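Long-range contact in putative phenazine biosynthesis PhzC/PhzF protein (Clostridium difficile, PDB 4DUN), which probably acts as an isomerase of the PhzF family, whose fold is related to that of diaminopimelate epimerase: residues F187-F192 with A225-N230. Numbering follows the deposited sequence.
Sequences FVSRYF and AAQLSN
Phe187 lays one ring face against the methyl of Ala225, and with this CH-pi contact begins a short parallel pairing between strands 187-192 and 225-227. The methyl sits 3.7 Å from the ring centroid, displaced toward the rim, so that CE2 is the ring atom nearest Ala225 CB at 3.5 Å. A chi1 of 63°, placing CG between the backbone N and carbonyl carbon, brings the ring back over its partner. The backbones show how parallel strands share their bonds: Ala226 uses both its polar groups, its N donating to Phe187 O (3.1 Å) and its O accepting from Ser189 N, while Ser189 O accepts from Leu228 N at 2.9 Å.

On the opposite face, Val188 rests CG1 4.0 Å from Ala226 CB and meets Leu228 CD1 with CB (3.7 Å), their branches crossing obliquely. Leu228 centres an inverse gamma turn where the strand pairing stops. Its carbonyl O lies 3.3 Å from Arg190 CD; the Arg190 chain bends at chi3 (71°), its NE reaching a salt bridge with Glu199 and NH1 the carbonyls of Val157 and Tyr160.

Polar groups share the Phe187 face. Ser189 OG and Gln227 OE1 are joined through a water, and a second water links Ser189 OG to Ala226 O. Gln227 NE2 donates to Asp200 O and, with Tyr191 N, to a third water; OE1 accepts from Thr203 N.

In this diaminopimelate epimerase-like fold, Tyr191 OH bonds Asp146 and a probable crystallisation additive, perhaps marking a pocket, about 10 Å between side chains from Glu47, the predicted active-site residue. Strands 176-181 and 233-239 flank the pair antiparallel, and 198-200 joins at Tyr191. Helix 207-218, with Trp214 stacked on Phe187, covers one face; helix 154-159 packs over Val188 and Leu228.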
ATOM      1  N   PHE A 187      -4.762  30.111   1.987  1.00 19.81           N
ATOM      2  CA  PHE A 187      -5.948  29.283   1.882  1.00 17.31           C
ATOM      3  C   PHE A 187      -5.594  27.845   2.117  1.00 21.09           C
ATOM      4  O   PHE A 187      -4.416  27.472   2.076  1.00 20.58           O
ATOM      5  CB  PHE A 187      -6.685  29.470   0.540  1.00 17.80           C
ATOM      6  CG  PHE A 187      -5.943  29.083  -0.717  1.00 17.80           C
ATOM      7  CD1 PHE A 187      -5.185  30.017  -1.410  1.00 20.70           C
ATOM      8  CD2 PHE A 187      -6.057  27.795  -1.243  1.00 18.61           C
ATOM      9  CE1 PHE A 187      -4.574  29.685  -2.620  1.00 21.68           C
ATOM     10  CE2 PHE A 187      -5.449  27.458  -2.452  1.00 19.00           C
ATOM     11  CZ  PHE A 187      -4.698  28.404  -3.127  1.00 18.62           C
ATOM     12  N   VAL A 188      -6.628  27.030   2.382  1.00 17.50           N
ATOM     13  CA  VAL A 188      -6.463  25.615   2.655  1.00 17.60           C
ATOM     14  C   VAL A 188      -7.474  24.840   1.866  1.00 19.34           C
ATOM     15  O   VAL A 188      -8.509  25.393   1.476  1.00 17.83           O
ATOM     16  CB  VAL A 188      -6.576  25.275   4.179  1.00 21.79           C
ATOM     17  CG1 VAL A 188      -5.465  25.934   4.994  1.00 21.99           C
ATOM     18  CG2 VAL A 188      -7.963  25.629   4.748  1.00 22.00           C
ATOM     19  N   SER A 189      -7.216  23.552   1.682  1.00 15.84           N
ATOM     20  CA  SER A 189      -8.173  22.655   1.013  1.00 15.52           C
ATOM     21  C   SER A 189      -7.903  21.209   1.391  1.00 18.86           C
ATOM     22  O   SER A 189      -6.879  20.894   1.988  1.00 18.06           O
ATOM     23  CB  SER A 189      -8.151  22.812  -0.510  1.00 16.36           C
ATOM     24  OG  SER A 189      -6.965  22.262  -1.075  1.00 18.28           O
ATOM     25  N   ARG A 190      -8.884  20.371   1.133  1.00 15.49           N
ATOM     26  CA  ARG A 190      -8.825  18.921   1.226  1.00 15.52           C
ATOM     27  C   ARG A 190      -9.516  18.404  -0.029  1.00 19.52           C
ATOM     28  O   ARG A 190     -10.485  19.014  -0.498  1.00 19.63           O
ATOM     29  CB  ARG A 190      -9.439  18.368   2.511  1.00 15.79           C
ATOM     30  CG  ARG A 190      -8.584  18.664   3.752  1.00 18.51           C
ATOM     31  CD  ARG A 190      -9.333  18.335   5.009  1.00 18.52           C
ATOM     32  NE  ARG A 190      -9.477  16.893   5.180  1.00 21.31           N
ATOM     33  CZ  ARG A 190     -10.332  16.316   6.014  1.00 30.85           C
ATOM     34  NH1 ARG A 190     -11.145  17.060   6.771  1.00 20.37           N
ATOM     35  NH2 ARG A 190     -10.387  14.995   6.102  1.00 21.85           N
ATOM     36  N   TYR A 191      -8.975  17.337  -0.608  1.00 16.12           N
ATOM     37  CA  TYR A 191      -9.478  16.786  -1.863  1.00 16.36           C
ATOM     38  C   TYR A 191      -9.870  15.326  -1.652  1.00 20.02           C
ATOM     39  O   TYR A 191      -9.044  14.522  -1.223  1.00 18.97           O
ATOM     40  CB  TYR A 191      -8.393  16.930  -2.957  1.00 17.52           C
ATOM     41  CG  TYR A 191      -8.837  16.541  -4.348  1.00 17.87           C
ATOM     42  CD1 TYR A 191      -8.853  15.208  -4.750  1.00 20.42           C
ATOM     43  CD2 TYR A 191      -9.102  17.510  -5.310  1.00 19.25           C
ATOM     44  CE1 TYR A 191      -9.229  14.846  -6.050  1.00 22.08           C
ATOM     45  CE2 TYR A 191      -9.487  17.162  -6.608  1.00 20.24           C
ATOM     46  CZ  TYR A 191      -9.548  15.827  -6.974  1.00 23.96           C
ATOM     47  OH  TYR A 191      -9.913  15.481  -8.252  1.00 23.58           O
ATOM     48  N   PHE A 192     -11.116  14.983  -1.979  1.00 18.95           N
ATOM     49  CA  PHE A 192     -11.648  13.633  -1.795  1.00 19.00           C
ATOM     50  C   PHE A 192     -11.912  12.946  -3.134  1.00 24.82           C
ATOM     51  O   PHE A 192     -12.513  13.540  -4.044  1.00 23.92           O
ATOM     52  CB  PHE A 192     -12.936  13.670  -0.934  1.00 20.84           C
ATOM     53  CG  PHE A 192     -12.685  14.349   0.401  1.00 21.03           C
ATOM     54  CD1 PHE A 192     -12.012  13.686   1.423  1.00 23.00           C
ATOM     55  CD2 PHE A 192     -13.078  15.667   0.615  1.00 22.24           C
ATOM     56  CE1 PHE A 192     -11.730  14.331   2.637  1.00 23.43           C
ATOM     57  CE2 PHE A 192     -12.790  16.312   1.823  1.00 25.21           C
ATOM     58  CZ  PHE A 192     -12.126  15.631   2.830  1.00 23.11           C
ATOM     59  N   ALA A 225      -0.551  27.865   0.005  1.00 20.82           N
ATOM     60  CA  ALA A 225      -1.717  27.031   0.294  1.00 20.23           C
ATOM     61  C   ALA A 225      -1.291  25.796   1.051  1.00 22.85           C
ATOM     62  O   ALA A 225      -0.170  25.307   0.882  1.00 22.62           O
ATOM     63  CB  ALA A 225      -2.405  26.627  -1.005  1.00 20.09           C
ATOM     64  N   ALA A 226      -2.186  25.278   1.864  1.00 19.49           N
ATOM     65  CA  ALA A 226      -1.946  24.018   2.560  1.00 18.51           C
ATOM     66  C   ALA A 226      -3.042  23.059   2.168  1.00 20.48           C
ATOM     67  O   ALA A 226      -4.182  23.472   1.932  1.00 20.75           O
ATOM     68  CB  ALA A 226      -1.925  24.222   4.083  1.00 19.90           C
ATOM     69  N   GLN A 227      -2.693  21.795   2.037  1.00 16.71           N
ATOM     70  CA  GLN A 227      -3.663  20.731   1.815  1.00 16.11           C
ATOM     71  C   GLN A 227      -3.699  19.994   3.135  1.00 21.11           C
ATOM     72  O   GLN A 227      -2.676  19.441   3.548  1.00 19.35           O
ATOM     73  CB  GLN A 227      -3.316  19.835   0.610  1.00 15.85           C
ATOM     74  CG  GLN A 227      -4.499  18.909   0.299  1.00 18.35           C
ATOM     75  CD  GLN A 227      -4.610  18.527  -1.148  1.00 24.43           C
ATOM     76  OE1 GLN A 227      -4.294  19.311  -2.058  1.00 20.42           O
ATOM     77  NE2 GLN A 227      -5.085  17.309  -1.395  1.00 18.28           N
ATOM     78  N   LEU A 228      -4.833  20.085   3.848  1.00 18.82           N
ATOM     79  CA  LEU A 228      -4.954  19.599   5.216  1.00 18.06           C
ATOM     80  C   LEU A 228      -5.377  18.129   5.311  1.00 21.30           C
ATOM     81  O   LEU A 228      -6.287  17.763   6.062  1.00 22.19           O
ATOM     82  CB  LEU A 228      -5.901  20.534   6.010  1.00 17.95           C
ATOM     83  CG  LEU A 228      -5.439  21.999   6.126  1.00 21.06           C
ATOM     84  CD1 LEU A 228      -6.448  22.810   6.935  1.00 21.61           C
ATOM     85  CD2 LEU A 228      -4.005  22.121   6.748  1.00 22.06           C
ATOM     86  N   SER A 229      -4.659  17.274   4.578  1.00 17.85           N
ATOM     87  CA  SER A 229      -4.804  15.824   4.658  1.00 18.45           C
ATOM     88  C   SER A 229      -4.044  15.365   5.909  1.00 24.12           C
ATOM     89  O   SER A 229      -3.301  16.171   6.483  1.00 23.40           O
ATOM     90  CB  SER A 229      -4.218  15.174   3.400  1.00 19.52           C
ATOM     91  OG  SER A 229      -2.864  15.585   3.258  1.00 22.56           O
ATOM     92  N   ASN A 230      -4.169  14.087   6.284  1.00 24.28           N
ATOM     93  CA  ASN A 230      -3.456  13.476   7.415  1.00 25.63           C
ATOM     94  C   ASN A 230      -1.945  13.744   7.279  1.00 27.49           C
ATOM     95  O   ASN A 230      -1.322  14.254   8.206  1.00 27.27           O
ATOM     96  CB  ASN A 230      -3.743  11.957   7.440  1.00 28.53           C
ATOM     97  CG  ASN A 230      -3.127  11.202   8.595  1.00 58.79           C
ATOM     98  OD1 ASN A 230      -2.940  11.728   9.703  1.00 52.85           O
ATOM     99  ND2 ASN A 230      -2.812   9.936   8.360  1.00 54.09           N
TER
HETATM  100  O   HOH W   1      -5.077  24.104  -0.869  1.00 18.87           O
HETATM  101  O   HOH W   2      -6.616  20.394  -3.187  1.00 19.59           O
HETATM  102  O   HOH W   3      -6.855  16.351   1.003  1.00 18.65           O